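Local coordinates for protein acetone carboxylase alpha subunit (Xanthobacter autotrophicus Py2, PDB 5M45) that forms the alpha subunit of a multi-subunit carboxylase and belongs to the hydantoinase B/oxoprolinase family, at residues A554-K568 with E610-G624. Numbering follows the deposited sequence.
Sequences AASGYRFAAHKTNLK and EMFSDYDLYLNYMRG
His563 is gripped at both ring nitrogens by residues 610-616. ND1 donates to Asp616 OD2 at 2.9 Å and NE2 to Glu610 OE1 at 2.8 Å, each acceptor lying close to the imidazole plane while its carboxylate is turned steeply, by 75° and 67°. A histidine suits this place because two diverging N-H groups, each held by a carboxylate, fix its rotation; the carboxylates would probably favour the protonated ring. With CG beside the backbone N (chi1 -60°), the ring turns back to 610-616, and CE1 sits 3.4 Å above the centre of the Phe612 face in an edge-to-face pair. Ser613 N reaches Asp616 OD2 from the carboxylate face opposite to His563 ND1, tying the type II turn 613-616 to the histidine.

Beyond this tight knot, strands 559-563 and 617-621 pair antiparallel. Small Ala562 sets its CB 4.2 Å from Leu617 CB. Thr565 OG1 donates to Tyr615 O at 2.7 Å and accepts from Leu567 N, making an ST turn. Toward solvent the contact is looser: the aliphatic chain of exposed Lys568 lies over one Tyr615 face in a CH-pi contact. The other end is buried under the chain of another protein; there a water joins Ala555 O, Tyr621 OH and Gly624 N.

Strand 617-621 is central in a five-stranded antiparallel sheet, between 520-526 and 559-563, with 598-602 at the edge beyond 559-563; strand 610-612 joins a neighbouring sheet beside 532-535.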
# COMPACT_ATOMS: atom_id res chain seq x y z
N ALA A 554 28.48 -12.83 22.74
CA ALA A 554 29.18 -12.01 21.75
C ALA A 554 29.09 -10.52 22.12
O ALA A 554 28.21 -10.11 22.89
CB ALA A 554 28.55 -12.22 20.38
N ALA A 555 29.96 -9.72 21.51
CA ALA A 555 29.86 -8.26 21.59
C ALA A 555 28.52 -7.76 21.05
O ALA A 555 27.92 -8.40 20.19
CB ALA A 555 31.00 -7.61 20.82
N SER A 556 28.08 -6.60 21.55
CA SER A 556 26.86 -5.92 21.10
C SER A 556 27.21 -4.88 20.01
O SER A 556 28.36 -4.80 19.58
CB SER A 556 26.12 -5.31 22.31
OG SER A 556 26.87 -4.26 22.93
N GLY A 557 26.23 -4.09 19.56
CA GLY A 557 26.39 -3.26 18.36
C GLY A 557 26.69 -1.80 18.66
O GLY A 557 26.45 -1.32 19.77
N TYR A 558 27.23 -1.12 17.64
CA TYR A 558 27.43 0.31 17.66
C TYR A 558 27.42 0.86 16.22
O TYR A 558 27.47 0.11 15.26
CB TYR A 558 28.72 0.70 18.41
CG TYR A 558 30.01 0.35 17.67
CD1 TYR A 558 30.58 -0.91 17.75
CD2 TYR A 558 30.66 1.29 16.86
CE1 TYR A 558 31.75 -1.24 17.07
CE2 TYR A 558 31.85 0.97 16.16
CZ TYR A 558 32.39 -0.29 16.26
OH TYR A 558 33.56 -0.62 15.56
N ARG A 559 27.31 2.19 16.13
CA ARG A 559 27.27 2.96 14.89
C ARG A 559 28.55 3.76 14.68
O ARG A 559 29.05 4.39 15.64
CB ARG A 559 26.08 3.97 14.98
CG ARG A 559 26.06 5.05 13.93
CD ARG A 559 24.77 5.86 13.88
NE ARG A 559 24.51 6.72 15.06
CZ ARG A 559 23.67 7.77 15.05
NH1 ARG A 559 23.04 8.15 13.93
NH2 ARG A 559 23.46 8.46 16.15
N PHE A 560 29.08 3.73 13.46
CA PHE A 560 30.04 4.72 12.95
C PHE A 560 29.62 5.22 11.57
O PHE A 560 29.48 4.43 10.64
CB PHE A 560 31.48 4.15 12.82
CG PHE A 560 32.47 5.15 12.24
CD1 PHE A 560 33.14 6.03 13.06
CD2 PHE A 560 32.74 5.18 10.85
CE1 PHE A 560 34.05 6.97 12.52
CE2 PHE A 560 33.65 6.08 10.32
CZ PHE A 560 34.29 6.99 11.16
N ALA A 561 29.46 6.54 11.46
CA ALA A 561 29.24 7.24 10.21
C ALA A 561 29.94 8.58 10.22
O ALA A 561 30.12 9.18 11.29
CB ALA A 561 27.75 7.44 9.97
N ALA A 562 30.34 9.06 9.04
CA ALA A 562 31.04 10.35 8.92
C ALA A 562 30.55 11.17 7.71
O ALA A 562 30.51 10.68 6.61
CB ALA A 562 32.56 10.13 8.85
N HIS A 563 30.17 12.42 7.97
CA HIS A 563 29.70 13.38 6.96
C HIS A 563 30.70 14.52 6.77
O HIS A 563 31.51 14.78 7.66
CB HIS A 563 28.35 13.98 7.36
CG HIS A 563 27.26 12.96 7.52
ND1 HIS A 563 26.76 12.24 6.46
CD2 HIS A 563 26.58 12.53 8.62
CE1 HIS A 563 25.83 11.41 6.89
NE2 HIS A 563 25.68 11.59 8.19
N LYS A 564 30.64 15.18 5.62
CA LYS A 564 31.54 16.30 5.28
C LYS A 564 33.00 15.97 5.58
O LYS A 564 33.70 16.72 6.25
CB LYS A 564 31.13 17.55 6.05
CG LYS A 564 29.70 17.98 5.85
CD LYS A 564 29.26 18.82 7.06
CE LYS A 564 28.23 19.89 6.71
NZ LYS A 564 27.25 19.51 5.64
N THR A 565 33.41 14.81 5.06
CA THR A 565 34.71 14.21 5.39
C THR A 565 35.92 14.95 4.81
O THR A 565 37.04 14.79 5.33
CB THR A 565 34.78 12.76 4.86
OG1 THR A 565 34.63 12.77 3.44
CG2 THR A 565 33.69 11.89 5.50
N ASN A 566 35.70 15.70 3.72
CA ASN A 566 36.78 16.30 2.92
C ASN A 566 37.67 15.25 2.23
O ASN A 566 38.81 15.54 1.84
CB ASN A 566 37.61 17.27 3.78
CG ASN A 566 38.42 18.28 2.94
OD1 ASN A 566 37.98 18.76 1.90
ND2 ASN A 566 39.64 18.58 3.40
N LEU A 567 37.17 14.02 2.04
CA LEU A 567 38.01 12.95 1.49
C LEU A 567 38.46 13.20 0.04
O LEU A 567 39.51 12.72 -0.33
CB LEU A 567 37.36 11.56 1.63
CG LEU A 567 37.64 10.89 2.99
CD1 LEU A 567 36.67 9.72 3.23
CD2 LEU A 567 39.11 10.42 3.08
N LYS A 568 37.68 13.92 -0.76
CA LYS A 568 38.14 14.22 -2.14
C LYS A 568 39.54 14.90 -2.12
O LYS A 568 40.45 14.49 -2.82
CB LYS A 568 37.14 15.08 -2.89
CG LYS A 568 37.53 15.29 -4.33
CD LYS A 568 36.50 16.09 -5.12
CE LYS A 568 37.14 16.47 -6.43
NZ LYS A 568 36.23 16.25 -7.58
N GLU A 610 18.85 9.21 6.96
CA GLU A 610 19.59 10.48 7.10
C GLU A 610 20.33 10.76 5.78
O GLU A 610 20.80 9.83 5.12
CB GLU A 610 20.53 10.33 8.32
CG GLU A 610 21.74 11.22 8.46
CD GLU A 610 22.47 10.97 9.78
OE1 GLU A 610 23.64 10.47 9.78
OE2 GLU A 610 21.85 11.24 10.85
N MET A 611 20.42 12.04 5.39
CA MET A 611 21.11 12.45 4.14
C MET A 611 22.60 12.05 4.18
O MET A 611 23.29 12.30 5.19
CB MET A 611 20.95 13.95 3.90
CG MET A 611 19.52 14.38 3.59
SD MET A 611 19.28 16.14 3.50
CE MET A 611 19.18 16.53 5.22
N PHE A 612 23.07 11.40 3.13
CA PHE A 612 24.50 11.16 2.89
C PHE A 612 24.86 11.68 1.47
O PHE A 612 24.02 11.66 0.53
CB PHE A 612 24.87 9.65 2.93
CG PHE A 612 25.01 9.04 4.31
CD1 PHE A 612 23.89 8.88 5.15
CD2 PHE A 612 26.22 8.51 4.74
CE1 PHE A 612 24.02 8.29 6.39
CE2 PHE A 612 26.35 7.92 6.00
CZ PHE A 612 25.25 7.81 6.83
N SER A 613 26.11 12.09 1.30
CA SER A 613 26.66 12.51 0.00
C SER A 613 27.91 11.73 -0.35
O SER A 613 28.56 11.16 0.52
CB SER A 613 27.08 13.96 0.02
OG SER A 613 26.04 14.77 0.51
N ASP A 614 28.30 11.82 -1.63
CA ASP A 614 29.55 11.23 -2.09
C ASP A 614 30.72 11.68 -1.18
O ASP A 614 30.79 12.85 -0.77
CB ASP A 614 29.87 11.59 -3.55
CG ASP A 614 29.15 10.71 -4.57
OD1 ASP A 614 28.18 9.97 -4.23
OD2 ASP A 614 29.56 10.78 -5.79
N TYR A 615 31.58 10.70 -0.88
CA TYR A 615 32.76 10.79 0.00
C TYR A 615 32.45 10.65 1.53
O TYR A 615 33.38 10.61 2.33
CB TYR A 615 33.65 12.02 -0.30
CG TYR A 615 34.24 12.02 -1.70
CD1 TYR A 615 35.41 11.35 -1.98
CD2 TYR A 615 33.66 12.78 -2.73
CE1 TYR A 615 36.00 11.40 -3.23
CE2 TYR A 615 34.22 12.84 -4.01
CZ TYR A 615 35.40 12.14 -4.25
OH TYR A 615 36.01 12.15 -5.48
N ASP A 616 31.18 10.55 1.91
CA ASP A 616 30.79 10.18 3.28
C ASP A 616 31.06 8.68 3.55
O ASP A 616 31.17 7.87 2.60
CB ASP A 616 29.30 10.50 3.56
CG ASP A 616 28.99 12.00 3.64
OD1 ASP A 616 29.90 12.86 3.58
OD2 ASP A 616 27.77 12.33 3.79
N LEU A 617 31.20 8.34 4.85
CA LEU A 617 31.55 6.98 5.28
C LEU A 617 30.47 6.33 6.12
O LEU A 617 29.79 7.01 6.89
CB LEU A 617 32.84 7.00 6.09
CG LEU A 617 34.13 7.46 5.40
CD1 LEU A 617 35.27 7.48 6.41
CD2 LEU A 617 34.48 6.59 4.20
N TYR A 618 30.34 5.02 5.99
CA TYR A 618 29.38 4.18 6.75
C TYR A 618 30.09 2.86 7.10
O TYR A 618 30.64 2.20 6.20
CB TYR A 618 28.14 3.92 5.85
CG TYR A 618 26.98 3.11 6.44
CD1 TYR A 618 27.09 1.73 6.73
CD2 TYR A 618 25.71 3.70 6.63
CE1 TYR A 618 26.03 1.00 7.23
CE2 TYR A 618 24.64 2.97 7.13
CZ TYR A 618 24.80 1.62 7.43
OH TYR A 618 23.73 0.86 7.91
N LEU A 619 30.10 2.50 8.40
CA LEU A 619 30.66 1.19 8.86
C LEU A 619 29.56 0.13 8.96
O LEU A 619 28.65 0.30 9.75
CB LEU A 619 31.38 1.34 10.21
CG LEU A 619 31.98 0.06 10.80
CD1 LEU A 619 33.14 -0.42 9.96
CD2 LEU A 619 32.46 0.26 12.25
N ASN A 620 29.66 -0.94 8.18
CA ASN A 620 28.80 -2.13 8.30
C ASN A 620 29.45 -3.19 9.19
O ASN A 620 30.49 -3.76 8.84
CB ASN A 620 28.49 -2.74 6.91
CG ASN A 620 27.16 -3.49 6.88
OD1 ASN A 620 26.25 -3.16 7.61
ND2 ASN A 620 27.05 -4.50 6.02
N TYR A 621 28.87 -3.45 10.36
CA TYR A 621 29.44 -4.35 11.39
C TYR A 621 28.50 -5.55 11.58
O TYR A 621 27.35 -5.39 12.02
CB TYR A 621 29.69 -3.53 12.70
CG TYR A 621 29.80 -4.29 14.05
CD1 TYR A 621 30.25 -5.62 14.14
CD2 TYR A 621 29.51 -3.62 15.25
CE1 TYR A 621 30.33 -6.28 15.38
CE2 TYR A 621 29.61 -4.28 16.49
CZ TYR A 621 30.00 -5.60 16.54
OH TYR A 621 30.06 -6.23 17.77
N MET A 622 29.01 -6.74 11.25
CA MET A 622 28.28 -8.01 11.44
C MET A 622 28.65 -8.69 12.76
O MET A 622 29.84 -8.79 13.10
CB MET A 622 28.54 -8.98 10.27
CG MET A 622 27.65 -8.77 9.05
SD MET A 622 27.58 -7.10 8.32
CE MET A 622 29.27 -6.91 7.78
N ARG A 623 27.65 -9.18 13.48
CA ARG A 623 27.89 -9.69 14.85
C ARG A 623 28.54 -11.08 14.94
O ARG A 623 28.43 -11.92 14.04
CB ARG A 623 26.57 -9.76 15.64
CG ARG A 623 25.63 -8.54 15.58
CD ARG A 623 26.27 -7.23 16.02
NE ARG A 623 25.25 -6.17 16.10
CZ ARG A 623 25.19 -5.05 15.36
NH1 ARG A 623 26.10 -4.73 14.45
NH2 ARG A 623 24.19 -4.20 15.58
N GLY A 624 29.19 -11.31 16.07
CA GLY A 624 29.72 -12.60 16.45
C GLY A 624 28.69 -13.47 17.16
O GLY A 624 27.55 -13.06 17.42
O HOH W 1 29.47 -9.04 17.97
O HOH W 2 25.86 -1.64 13.83
O HOH W 3 28.90 1.02 12.77
O HOH W 4 23.67 7.84 10.94
O HOH W 5 27.86 15.28 3.87